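Local structure of porin (Rhodobacter blasticus, 3PRN) at residues L12-D17 against E23-S28; S98-E103 against S270-F275; G256-F261 against K266-V271; D57-A62 against N118-A123. The protein forms homotrimeric outer-membrane channels that let small hydrophilic solutes of up to about 0.6 kDa diffuse passively. The protein carries 1 engineered substitution. One frame throughout, in Å; residues are numbered along the deposited sequence. Where two conformers were deposited one is given.

Contact 1. Residues L12-D17 against E23-S28; sequences LQYVED and EDTIIS. With MG (magnesium ion), chain B.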
# COMPACT_ATOMS: atom_id res chain seq x y z
N LEU A 12 -18.77 18.15 -5.56
CA LEU A 12 -19.86 17.74 -6.42
C LEU A 12 -19.39 17.90 -7.88
O LEU A 12 -18.74 18.89 -8.21
CB LEU A 12 -21.09 18.65 -6.20
CG LEU A 12 -21.70 18.54 -4.80
CD1 LEU A 12 -22.68 19.70 -4.58
CD2 LEU A 12 -22.40 17.21 -4.61
N GLN A 13 -19.73 16.89 -8.66
CA GLN A 13 -19.38 16.86 -10.07
C GLN A 13 -20.67 16.57 -10.87
O GLN A 13 -21.30 15.55 -10.67
CB GLN A 13 -18.38 15.75 -10.34
CG GLN A 13 -17.88 15.71 -11.79
CD GLN A 13 -17.42 14.30 -12.14
OE1 GLN A 13 -18.24 13.47 -12.49
NE2 GLN A 13 -16.13 13.96 -11.96
N TYR A 14 -20.99 17.54 -11.72
CA TYR A 14 -22.22 17.48 -12.53
C TYR A 14 -21.87 17.37 -14.01
O TYR A 14 -21.05 18.12 -14.54
CB TYR A 14 -23.08 18.71 -12.25
CG TYR A 14 -24.23 18.92 -13.22
CD1 TYR A 14 -25.44 18.29 -13.04
CD2 TYR A 14 -24.06 19.74 -14.33
CE1 TYR A 14 -26.50 18.50 -13.93
CE2 TYR A 14 -25.09 19.96 -15.23
CZ TYR A 14 -26.32 19.35 -15.01
OH TYR A 14 -27.34 19.55 -15.92
N VAL A 15 -22.54 16.41 -14.64
CA VAL A 15 -22.39 16.15 -16.06
C VAL A 15 -23.83 16.08 -16.64
O VAL A 15 -24.56 15.18 -16.24
CB VAL A 15 -21.72 14.82 -16.38
CG1 VAL A 15 -21.81 14.64 -17.91
CG2 VAL A 15 -20.27 14.83 -15.91
N GLU A 16 -24.17 17.11 -17.39
CA GLU A 16 -25.54 17.18 -17.94
C GLU A 16 -25.87 15.90 -18.72
O GLU A 16 -25.05 15.46 -19.53
CB GLU A 16 -25.70 18.39 -18.83
CG GLU A 16 -27.17 18.54 -19.27
CD GLU A 16 -27.37 19.86 -20.01
OE1 GLU A 16 -26.44 20.25 -20.79
OE2 GLU A 16 -28.43 20.48 -19.80
N ASP A 17 -27.03 15.31 -18.39
CA ASP A 17 -27.49 14.08 -19.03
C ASP A 17 -26.41 13.03 -19.18
O ASP A 17 -26.09 12.55 -20.28
CB ASP A 17 -28.16 14.34 -20.38
CG ASP A 17 -29.33 15.29 -20.31
OD1 ASP A 17 -30.13 15.34 -19.32
OD2 ASP A 17 -29.48 16.06 -21.32
N GLU A 23 -27.36 9.17 -12.18
CA GLU A 23 -27.45 10.48 -11.54
C GLU A 23 -26.53 11.44 -12.30
O GLU A 23 -25.38 11.10 -12.54
CB GLU A 23 -26.90 10.43 -10.11
CG GLU A 23 -27.85 9.94 -9.05
CD GLU A 23 -29.17 10.69 -9.00
OE1 GLU A 23 -29.22 11.86 -9.43
OE2 GLU A 23 -30.17 10.09 -8.53
N ASP A 24 -26.95 12.64 -12.61
CA ASP A 24 -26.09 13.57 -13.28
C ASP A 24 -25.03 14.15 -12.31
O ASP A 24 -23.94 14.47 -12.75
CB ASP A 24 -26.94 14.80 -13.71
CG ASP A 24 -27.62 14.54 -15.07
OD1 ASP A 24 -27.30 13.56 -15.75
OD2 ASP A 24 -28.42 15.44 -15.41
N THR A 25 -25.47 14.29 -11.07
CA THR A 25 -24.57 14.85 -10.06
C THR A 25 -24.05 13.78 -9.11
O THR A 25 -24.85 13.00 -8.54
CB THR A 25 -25.32 15.95 -9.27
OG1 THR A 25 -25.57 17.10 -10.11
CG2 THR A 25 -24.46 16.49 -8.11
N ILE A 26 -22.73 13.63 -8.98
CA ILE A 26 -22.22 12.68 -7.99
C ILE A 26 -21.21 13.38 -7.03
O ILE A 26 -20.80 14.49 -7.30
CB ILE A 26 -21.48 11.48 -8.62
CG1 ILE A 26 -20.25 11.98 -9.37
CG2 ILE A 26 -22.43 10.65 -9.46
CD1 ILE A 26 -19.36 10.87 -9.88
N ILE A 27 -20.86 12.70 -5.94
CA ILE A 27 -19.78 13.21 -5.07
C ILE A 27 -18.48 12.61 -5.55
O ILE A 27 -18.29 11.37 -5.48
CB ILE A 27 -19.98 12.88 -3.59
CG1 ILE A 27 -21.17 13.79 -3.13
CG2 ILE A 27 -18.77 13.16 -2.71
CD1 ILE A 27 -21.79 13.25 -1.86
N SER A 28 -17.62 13.43 -6.14
CA SER A 28 -16.38 12.93 -6.70
C SER A 28 -15.25 13.29 -5.73
O SER A 28 -15.13 14.46 -5.35
CB SER A 28 -16.11 13.56 -8.07
OG SER A 28 -14.83 13.23 -8.55
MG MG B . -14.20 11.41 -9.26
O HOH W 1 -11.82 11.56 -8.51
O HOH W 2 -13.25 9.38 -10.36
O HOH W 3 -16.05 10.72 -10.44

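Contact 2. Residues S98-E103 against S270-F275; sequences SEMGYE and SVQSGF. With C8E ((hydroxyethyloxy)tri(ethyloxy)octane), chain D.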
# COMPACT_ATOMS: atom_id res chain seq x y z
N SER A 98 -5.02 26.51 -18.51
CA SER A 98 -6.42 26.93 -18.61
C SER A 98 -7.31 26.12 -17.66
O SER A 98 -8.49 26.46 -17.47
CB SER A 98 -6.92 26.82 -20.06
OG SER A 98 -7.16 25.48 -20.43
N GLU A 99 -6.75 25.08 -17.00
CA GLU A 99 -7.57 24.25 -16.09
C GLU A 99 -8.22 25.04 -14.98
O GLU A 99 -7.73 26.06 -14.51
CB GLU A 99 -6.74 23.07 -15.55
CG GLU A 99 -6.45 22.04 -16.67
CD GLU A 99 -5.47 20.96 -16.23
OE1 GLU A 99 -4.84 21.12 -15.14
OE2 GLU A 99 -5.32 19.94 -16.95
N MET A 100 -9.37 24.57 -14.50
CA MET A 100 -10.14 25.19 -13.46
C MET A 100 -11.06 24.20 -12.73
O MET A 100 -11.16 23.04 -13.18
CB MET A 100 -11.03 26.29 -14.10
CG MET A 100 -11.73 25.76 -15.37
SD MET A 100 -13.06 26.91 -15.90
CE MET A 100 -12.08 28.26 -16.50
N GLY A 101 -11.67 24.66 -11.66
CA GLY A 101 -12.56 23.81 -10.87
C GLY A 101 -11.70 22.95 -9.90
O GLY A 101 -10.46 22.89 -10.02
N TYR A 102 -12.37 22.27 -8.97
CA TYR A 102 -11.60 21.50 -7.98
C TYR A 102 -10.97 20.26 -8.57
O TYR A 102 -10.09 19.66 -7.91
CB TYR A 102 -12.48 21.18 -6.77
CG TYR A 102 -13.31 19.94 -6.77
CD1 TYR A 102 -14.50 19.87 -7.45
CD2 TYR A 102 -12.88 18.77 -6.07
CE1 TYR A 102 -15.30 18.75 -7.41
CE2 TYR A 102 -13.66 17.62 -6.06
CZ TYR A 102 -14.88 17.64 -6.70
OH TYR A 102 -15.68 16.56 -6.72
N GLU A 103 -11.27 19.90 -9.82
CA GLU A 103 -10.58 18.74 -10.40
C GLU A 103 -9.60 19.17 -11.47
O GLU A 103 -9.14 18.27 -12.19
CB GLU A 103 -11.60 17.74 -10.97
CG GLU A 103 -12.54 17.26 -9.87
CD GLU A 103 -13.72 16.52 -10.49
OE1 GLU A 103 -14.50 17.15 -11.26
OE2 GLU A 103 -13.83 15.33 -10.19
N SER A 270 -16.36 25.34 -11.23
CA SER A 270 -16.28 25.81 -12.61
C SER A 270 -17.57 25.38 -13.30
O SER A 270 -18.27 24.54 -12.75
CB SER A 270 -15.08 25.29 -13.37
OG SER A 270 -15.23 23.89 -13.61
N VAL A 271 -17.86 25.99 -14.42
CA VAL A 271 -18.99 25.62 -15.29
C VAL A 271 -18.33 25.61 -16.67
O VAL A 271 -17.64 26.56 -17.04
CB VAL A 271 -20.18 26.53 -15.07
CG1 VAL A 271 -19.92 27.91 -15.65
CG2 VAL A 271 -21.48 25.94 -15.61
N GLN A 272 -18.42 24.52 -17.42
CA GLN A 272 -17.74 24.42 -18.69
C GLN A 272 -18.61 23.80 -19.77
O GLN A 272 -19.53 23.04 -19.49
CB GLN A 272 -16.46 23.55 -18.51
CG GLN A 272 -15.48 24.14 -17.50
CD GLN A 272 -14.24 23.30 -17.34
OE1 GLN A 272 -13.55 22.94 -18.30
NE2 GLN A 272 -13.93 22.89 -16.10
N SER A 273 -18.31 24.13 -21.01
CA SER A 273 -19.10 23.62 -22.16
C SER A 273 -18.13 23.05 -23.19
O SER A 273 -17.18 23.76 -23.57
CB SER A 273 -19.94 24.81 -22.67
OG SER A 273 -20.83 24.38 -23.67
N GLY A 274 -18.33 21.81 -23.63
CA GLY A 274 -17.45 21.13 -24.51
C GLY A 274 -17.58 21.31 -26.01
O GLY A 274 -18.43 22.08 -26.47
N PHE A 275 -16.75 20.61 -26.77
CA PHE A 275 -16.78 20.69 -28.23
C PHE A 275 -18.03 20.01 -28.84
O PHE A 275 -18.37 20.31 -29.99
CB PHE A 275 -15.53 20.07 -28.85
CG PHE A 275 -14.26 20.71 -28.35
CD1 PHE A 275 -13.91 21.98 -28.71
CD2 PHE A 275 -13.41 19.96 -27.49
CE1 PHE A 275 -12.71 22.56 -28.30
CE2 PHE A 275 -12.25 20.55 -27.05
CZ PHE A 275 -11.88 21.84 -27.44
C1 C8E D . -26.09 20.59 -7.87
C2 C8E D . -25.32 20.46 -9.12
C3 C8E D . -24.51 21.63 -9.40
C4 C8E D . -23.22 21.43 -8.69
C5 C8E D . -22.31 22.30 -9.46
C6 C8E D . -21.84 23.36 -8.59
C7 C8E D . -21.53 24.41 -9.56
C8 C8E D . -21.16 25.62 -8.77
O9 C8E D . -20.16 26.51 -9.26
C10 C8E D . -20.54 27.38 -10.33
C11 C8E D . -19.28 27.85 -10.99
O12 C8E D . -18.66 28.92 -10.21
C13 C8E D . -18.19 30.02 -11.03
C14 C8E D . -18.63 31.51 -10.93
O15 C8E D . -18.25 32.54 -11.92
C16 C8E D . -17.37 33.53 -11.31
C17 C8E D . -18.09 34.68 -10.61
O18 C8E D . -17.59 35.99 -10.30
C19 C8E D . -16.36 36.12 -9.53
C20 C8E D . -16.28 36.28 -7.95
O21 C8E D . -16.70 35.08 -7.25

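Contact 3. Residues G256-F261 against K266-V271; sequences GADYQF and KVSGSV. With C8E ((hydroxyethyloxy)tri(ethyloxy)octane), chain D.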
# COMPACT_ATOMS: atom_id res chain seq x y z
N GLY A 256 -14.53 29.84 -14.10
CA GLY A 256 -14.47 29.25 -12.76
C GLY A 256 -13.86 30.25 -11.78
O GLY A 256 -13.39 31.35 -12.10
N ALA A 257 -13.75 29.76 -10.54
CA ALA A 257 -13.12 30.58 -9.49
C ALA A 257 -12.49 29.67 -8.43
O ALA A 257 -12.91 28.53 -8.19
CB ALA A 257 -14.16 31.48 -8.87
N ASP A 258 -11.46 30.22 -7.82
CA ASP A 258 -10.79 29.61 -6.70
C ASP A 258 -10.85 30.59 -5.51
O ASP A 258 -10.72 31.81 -5.67
CB ASP A 258 -9.33 29.31 -6.93
CG ASP A 258 -9.06 28.55 -8.24
OD1 ASP A 258 -9.82 27.61 -8.51
OD2 ASP A 258 -8.09 28.95 -8.92
N TYR A 259 -10.96 29.98 -4.34
CA TYR A 259 -10.89 30.75 -3.10
C TYR A 259 -9.87 30.07 -2.17
O TYR A 259 -10.03 28.89 -1.85
CB TYR A 259 -12.28 30.81 -2.49
CG TYR A 259 -12.26 31.57 -1.18
CD1 TYR A 259 -12.08 32.95 -1.30
CD2 TYR A 259 -12.38 31.01 0.07
CE1 TYR A 259 -12.04 33.76 -0.18
CE2 TYR A 259 -12.32 31.82 1.20
CZ TYR A 259 -12.15 33.18 1.06
OH TYR A 259 -12.07 34.05 2.13
N GLN A 260 -8.86 30.83 -1.81
CA GLN A 260 -7.78 30.35 -0.92
C GLN A 260 -8.24 30.53 0.52
O GLN A 260 -8.07 31.58 1.13
CB GLN A 260 -6.48 31.07 -1.19
CG GLN A 260 -5.20 30.42 -0.71
CD GLN A 260 -4.81 29.12 -1.39
OE1 GLN A 260 -4.82 29.00 -2.63
NE2 GLN A 260 -4.46 28.06 -0.64
N PHE A 261 -8.85 29.52 1.07
CA PHE A 261 -9.38 29.51 2.41
C PHE A 261 -8.28 29.60 3.46
O PHE A 261 -8.47 30.29 4.48
CB PHE A 261 -10.27 28.29 2.59
CG PHE A 261 -10.84 28.13 3.97
CD1 PHE A 261 -11.92 28.92 4.38
CD2 PHE A 261 -10.32 27.25 4.88
CE1 PHE A 261 -12.45 28.79 5.67
CE2 PHE A 261 -10.82 27.10 6.14
CZ PHE A 261 -11.91 27.86 6.55
N LYS A 266 -7.92 24.90 -0.66
CA LYS A 266 -8.46 25.75 -1.74
C LYS A 266 -9.84 25.32 -2.15
O LYS A 266 -10.06 24.10 -2.33
CB LYS A 266 -7.42 25.72 -2.86
CG LYS A 266 -7.94 26.17 -4.19
CD LYS A 266 -6.84 26.80 -5.01
CE LYS A 266 -6.14 25.76 -5.87
NZ LYS A 266 -4.75 26.30 -6.15
N VAL A 267 -10.82 26.23 -2.22
CA VAL A 267 -12.19 25.85 -2.65
C VAL A 267 -12.33 26.27 -4.12
O VAL A 267 -11.88 27.39 -4.45
CB VAL A 267 -13.24 26.58 -1.85
CG1 VAL A 267 -14.67 26.15 -2.19
CG2 VAL A 267 -12.98 26.24 -0.37
N SER A 268 -12.74 25.41 -5.03
CA SER A 268 -12.79 25.79 -6.44
C SER A 268 -14.07 25.26 -7.07
O SER A 268 -14.64 24.27 -6.60
CB SER A 268 -11.69 25.18 -7.31
OG SER A 268 -10.41 25.44 -6.75
N GLY A 269 -14.48 25.91 -8.13
CA GLY A 269 -15.68 25.50 -8.87
C GLY A 269 -15.59 25.98 -10.33
O GLY A 269 -14.79 26.87 -10.60
N SER A 270 -16.36 25.34 -11.23
CA SER A 270 -16.28 25.81 -12.61
C SER A 270 -17.57 25.38 -13.30
O SER A 270 -18.27 24.54 -12.75
CB SER A 270 -15.08 25.29 -13.37
OG SER A 270 -15.23 23.89 -13.61
N VAL A 271 -17.86 25.99 -14.42
CA VAL A 271 -18.99 25.62 -15.29
C VAL A 271 -18.33 25.61 -16.67
O VAL A 271 -17.64 26.56 -17.04
CB VAL A 271 -20.18 26.53 -15.07
CG1 VAL A 271 -19.92 27.91 -15.65
CG2 VAL A 271 -21.48 25.94 -15.61
C1 C8E D . -26.09 20.59 -7.87
C2 C8E D . -25.32 20.46 -9.12
C3 C8E D . -24.51 21.63 -9.40
C4 C8E D . -23.22 21.43 -8.69
C5 C8E D . -22.31 22.30 -9.46
C6 C8E D . -21.84 23.36 -8.59
C7 C8E D . -21.53 24.41 -9.56
C8 C8E D . -21.16 25.62 -8.77
O9 C8E D . -20.16 26.51 -9.26
C10 C8E D . -20.54 27.38 -10.33
C11 C8E D . -19.28 27.85 -10.99
O12 C8E D . -18.66 28.92 -10.21
C13 C8E D . -18.19 30.02 -11.03
C14 C8E D . -18.63 31.51 -10.93
O15 C8E D . -18.25 32.54 -11.92
C16 C8E D . -17.37 33.53 -11.31
C17 C8E D . -18.09 34.68 -10.61
O18 C8E D . -17.59 35.99 -10.30
C19 C8E D . -16.36 36.12 -9.53
C20 C8E D . -16.28 36.28 -7.95
O21 C8E D . -16.70 35.08 -7.25

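Contact 4. Residues D57-A62 against N118-A123; sequences DGDAFA and NSKYDA. With MG (magnesium ion), chain B; C8E ((hydroxyethyloxy)tri(ethyloxy)octane), chain C; C8E ((hydroxyethyloxy)tri(ethyloxy)octane), chain E.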
# COMPACT_ATOMS: atom_id res chain seq x y z
N ASP A 57 -13.02 7.98 -6.50
CA ASP A 57 -14.38 7.41 -6.41
C ASP A 57 -14.62 6.61 -7.69
O ASP A 57 -14.19 6.97 -8.80
CB ASP A 57 -15.44 8.50 -6.19
CG ASP A 57 -15.52 9.38 -7.42
OD1 ASP A 57 -14.70 10.32 -7.52
OD2 ASP A 57 -16.35 9.09 -8.31
N GLY A 58 -15.26 5.46 -7.52
CA GLY A 58 -15.53 4.57 -8.68
C GLY A 58 -14.46 3.53 -8.90
O GLY A 58 -14.69 2.61 -9.71
N ASP A 59 -13.26 3.63 -8.23
CA ASP A 59 -12.19 2.67 -8.48
C ASP A 59 -12.65 1.23 -8.20
O ASP A 59 -13.34 0.90 -7.23
CB ASP A 59 -10.90 2.85 -7.62
CG ASP A 59 -10.02 3.94 -8.20
OD1 ASP A 59 -10.30 4.41 -9.28
OD2 ASP A 59 -9.05 4.35 -7.50
N ALA A 60 -12.18 0.37 -9.10
CA ALA A 60 -12.52 -1.05 -9.00
C ALA A 60 -12.04 -1.61 -7.65
O ALA A 60 -10.96 -1.28 -7.14
CB ALA A 60 -11.73 -1.76 -10.12
N PHE A 61 -12.84 -2.49 -7.10
CA PHE A 61 -12.65 -3.20 -5.87
C PHE A 61 -12.73 -2.34 -4.63
O PHE A 61 -12.45 -2.89 -3.55
CB PHE A 61 -11.33 -3.98 -5.92
CG PHE A 61 -11.15 -4.77 -7.21
CD1 PHE A 61 -12.02 -5.81 -7.51
CD2 PHE A 61 -10.13 -4.44 -8.07
CE1 PHE A 61 -11.83 -6.52 -8.70
CE2 PHE A 61 -9.95 -5.14 -9.26
CZ PHE A 61 -10.81 -6.18 -9.57
N ALA A 62 -12.99 -1.04 -4.73
CA ALA A 62 -13.06 -0.20 -3.53
C ALA A 62 -11.75 -0.36 -2.74
O ALA A 62 -11.70 -0.45 -1.52
CB ALA A 62 -14.33 -0.50 -2.72
N ASN A 118 2.25 7.47 -14.81
CA ASN A 118 1.03 6.66 -14.55
C ASN A 118 0.76 6.66 -13.05
O ASN A 118 1.58 6.09 -12.28
CB ASN A 118 1.25 5.22 -15.05
CG ASN A 118 1.50 5.24 -16.57
OD1 ASN A 118 0.70 5.80 -17.30
ND2 ASN A 118 2.58 4.62 -17.00
N SER A 119 -0.34 7.26 -12.64
CA SER A 119 -0.61 7.37 -11.21
C SER A 119 -1.05 6.08 -10.55
O SER A 119 -0.93 6.04 -9.31
CB SER A 119 -1.66 8.45 -10.91
OG SER A 119 -1.11 9.73 -11.08
N LYS A 120 -1.53 5.11 -11.29
CA LYS A 120 -2.07 3.90 -10.74
C LYS A 120 -1.63 2.65 -11.49
O LYS A 120 -1.03 2.81 -12.56
CB LYS A 120 -3.62 3.94 -10.95
CG LYS A 120 -4.22 5.04 -10.07
CD LYS A 120 -5.74 4.94 -10.17
CE LYS A 120 -6.37 6.00 -9.29
NZ LYS A 120 -7.84 6.06 -9.46
N TYR A 121 -1.98 1.49 -10.98
CA TYR A 121 -1.68 0.22 -11.63
C TYR A 121 -2.58 0.15 -12.89
O TYR A 121 -3.51 0.96 -13.05
CB TYR A 121 -2.00 -0.92 -10.66
CG TYR A 121 -3.51 -1.15 -10.47
CD1 TYR A 121 -4.26 -1.97 -11.32
CD2 TYR A 121 -4.17 -0.53 -9.44
CE1 TYR A 121 -5.61 -2.20 -11.13
CE2 TYR A 121 -5.53 -0.72 -9.22
CZ TYR A 121 -6.24 -1.56 -10.06
OH TYR A 121 -7.61 -1.70 -9.84
N ASP A 122 -2.31 -0.76 -13.79
CA ASP A 122 -3.19 -0.93 -14.98
C ASP A 122 -3.60 -2.40 -15.07
O ASP A 122 -2.73 -3.23 -15.34
CB ASP A 122 -2.44 -0.56 -16.25
CG ASP A 122 -3.32 -0.77 -17.50
OD1 ASP A 122 -4.33 -1.48 -17.50
OD2 ASP A 122 -2.96 -0.17 -18.53
N ALA A 123 -4.87 -2.73 -14.84
CA ALA A 123 -5.27 -4.14 -14.82
C ALA A 123 -5.19 -4.81 -16.19
O ALA A 123 -5.09 -6.04 -16.19
CB ALA A 123 -6.71 -4.31 -14.26
MG MG B . -14.20 11.41 -9.26
C1 C8E C . -0.45 -5.41 -7.50
C2 C8E C . -1.27 -4.24 -7.20
C3 C8E C . -2.69 -4.56 -7.15
C4 C8E C . -3.22 -4.21 -8.48
C5 C8E C . -3.81 -5.48 -8.97
C6 C8E C . -5.22 -5.34 -9.13
C7 C8E C . -5.46 -6.35 -10.13
C8 C8E C . -6.91 -6.53 -10.34
O9 C8E C . -7.36 -6.97 -11.63
C10 C8E C . -7.28 -8.37 -11.85
C11 C8E C . -7.84 -8.64 -13.22
O12 C8E C . -9.20 -8.13 -13.39
C13 C8E C . -9.41 -6.79 -13.98
C14 C8E C . -9.92 -5.57 -13.16
O15 C8E C . -10.79 -4.46 -13.55
C16 C8E C . -10.07 -3.22 -13.72
C17 C8E C . -9.47 -2.53 -12.48
O18 C8E C . -8.87 -1.26 -12.38
C19 C8E C . -9.53 -0.05 -12.83
C20 C8E C . -9.69 1.14 -11.73
O21 C8E C . -11.08 1.40 -11.52
C1 C8E E . -6.77 -2.29 -5.90
C2 C8E E . -6.44 -2.92 -4.63
C3 C8E E . -6.12 -4.34 -4.78
C4 C8E E . -7.36 -5.06 -4.48
C5 C8E E . -7.63 -5.84 -5.72
C6 C8E E . -7.56 -7.24 -5.44
C7 C8E E . -8.40 -7.74 -6.49
C8 C8E E . -8.35 -9.22 -6.53
O9 C8E E . -9.49 -9.93 -7.02
C10 C8E E . -9.58 -10.03 -8.43
C11 C8E E . -10.81 -10.84 -8.74
O12 C8E E . -10.79 -12.16 -8.10
C13 C8E E . -11.47 -12.35 -6.81
C14 C8E E . -10.69 -12.58 -5.48
O15 C8E E . -11.03 -13.41 -4.31
C16 C8E E . -11.43 -12.61 -3.17
C17 C8E E . -10.39 -11.74 -2.46
O18 C8E E . -10.51 -11.02 -1.25
C19 C8E E . -10.96 -11.63 -0.02
C20 C8E E . -9.96 -11.48 1.26
O21 C8E E . -9.55 -12.79 1.69
O HOH W 2 -13.25 9.38 -10.36
O HOH W 3 -16.05 10.72 -10.44
O HOH W 4 -8.83 -0.08 -8.13
O HOH W 1 -11.82 11.56 -8.51

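Contact 1. Residues L12-D17 against E23-S28
Strands 12-15 and 25-28 run antiparallel at 143°, their axes 4.7 Å apart, with Gln13 and Ile26 as a hydrogen-bonded pair flanked by the non-hydrogen-bonded pairs Leu12-Ile27 and Tyr14-Thr25. This is the first beta hairpin of the 16-stranded porin barrel. Gln13 and Ile26 trade both backbone bonds, with Gln13 N 3.0 Å from Ile26 O, and Val15 N adds a third to Asp24 O. On the Leu12 and Tyr14 face, Leu12 CD2 lies 3.9 Å from Ile27 CG1, while Thr25 OG1 comes in at the edge of the Tyr14 ring, 3.2 Å from CD1. Tyr14 CG is anti to the backbone N (chi1 167°), which lays the ring alongside Asp24, its plane almost perpendicular to the carboxylate. On the other face the amide of Gln13 runs beside Ile26. Its two ends are held from outside, OE1 by Arg18 and NE2 by Glu103. Ser28 OG, anti to its backbone N (chi1 172°), binds the magnesium ion at 2.0 Å and also bonds Glu103. Where the strands give way to the turn, Asp24 OD1 accepts a bond from Arg18 N. Asp17 N makes a weak bond to Asp24 OD2, 3.3 Å long.

Contact 2. Residues S98-E103 against S270-F275
The side-chain amide of Gln272 has the thioether of Met100 over one face: Met100 SD and CG lie above its plane, somewhat offset from CD. The sulfur is 4.1 Å from Gln272 CD, and Met100 CG comes within 3.7 Å of Gln272 NE2. The polar edge of the same amide is used for hydrogen bonds. Gln272 NE2 donates to Ser270 OG at 3.0 Å, almost in the amide plane and nearly straight, and also bonds to Ser105 OG, while OE1 is held by Tyr240 OH. Met100 CG sits between the backbone N and the carbonyl carbon (chi1 46°), and with an extended chi2 (168°) this brings CG and SD alongside Gln272, the two side chains sliding past each other in opposite directions. SD thereby reaches 3.6 Å from Ser270 CB, and Gly101 CA lies 3.8 Å from Ser270 OG. Segment 98-103 belongs to the long loop that folds into a porin barrel to narrow the channel, and it rests here on the inner side of strand 265-273. Between these two segments the contact is van der Waals, made by sulfur, methylene and glycine; hydrogen bonds joining loop to wall nearby run from Tyr102 N to Asp282 and from Gln272 to Ser105. The polar atoms of the amide are satisfied by Ser270, Ser105 and Tyr240, leaving its face to the thioether.

Contact 3. Residues G256-F261 against K266-V271
Asp258 and Ser268 face each other in the closely packed middle of this strand pair, where the Ser268 hydroxyl donates to Asp258 OD1 at 2.9 Å, meeting it from 41° above the carboxylate plane. The other oxygen of Asp258 forms a salt bridge with Arg238, so the carboxylate is gripped through both oxygens, and the engineered Trp104 of the inner loop touches the same residue. Glycines tighten the backbone beside it: Gly256 CA comes to 3.2 Å from Gly269 O, and the pair Gly256-Ser270 closes to 3.9 Å between CA atoms. Regular bonds join Ala257 with Gly269 and Tyr259 with Val267. Toward the exposed end the fit slackens. Lys266 CG, anti to the backbone N (chi1 163°), and an extended chi2 carry CD to 4.0 Å from Asp258 CB and 3.8 Å from Gln260 OE1; Gln260 NE2 bonds Ala262 O. The chain bends beyond CD, and NZ stays 5.1 Å from Asp258 OD2, without a salt bridge. On the Tyr259 and Val267 face only the CB atoms come near each other, while the phenol leads away and Val267 borders a detergent molecule. Polar groups toward the channel and apolar ones toward the membrane, on one antiparallel hairpin, are the hallmark of a porin barrel wall.

Contact 4. Residues D57-A62 against N118-A123
Tyr121 reaches across to Ala60 and Phe61 with its hydroxyl, and one face of its ring is covered by detergent. Its CG stands between the backbone N and the carbonyl carbon (chi1 73°). CB and CG border C4 of the C8E molecule of chain C, which lies over that face, 3.7 Å from Tyr121 CG. Further out, CE1 meets that molecule's C6 and O18, while CE2 approaches C1 of the second detergent, chain E. At the tip, O18 of the chain C molecule lies 2.9 Å from Tyr121 OH, a weak bond whose proton is not settled. The OH also lies at the edge of the Phe61 ring, 4.1 Å from CD2, and equally far from Ala60 CB. A water 2.7 Å from Tyr121 OH ties it to the backbone by donating to Ala60 O. Both segments are porin-barrel loops where subunits of the trimer meet: Phe61 packs on Ala123 of a second subunit, Tyr121 on Gly63 of a third. A salt bridge joins the loops at a separate point: Lys120, extended beyond CG, brings NZ to the syn lone pair of Asp59 OD2 at 2.9 Å, and to OD1 more weakly. Asp56 also pairs with that ammonium, and the backbone N of Asp56 bonds to Asp59 OD2. Asp57 OD1 binds the magnesium ion at 2.1 Å. The Ala60 N-H donates to O21 of the chain C detergent, 2.9 Å away.

How the contacts relate
Contacts 1 and 4 meet at the magnesium ion, bound by Ser28 OG of the first and Asp57 OD1 of the second together with three waters, although their centres are about 20 Å apart. Contact 1 also touches the loop of contact 2: Tyr102 OH lies 2.6 Å from Ser28 O, a probable hydrogen bond. The same loop thus touches strand 25-39 at Ser28 and strand 265-273 at Ser270, on either side of where strands 2-15 and 279-288 close the barrel. Contacts 2 and 3, with centres about 11 Å apart, share Ser270 and Val271, and Gly101 C packs 3.4 Å from Ser268 CB. Contact 3 pairs two wall strands, contact 2 joins wall to channel-narrowing loop, and contact 4 lies toward the trimer interface.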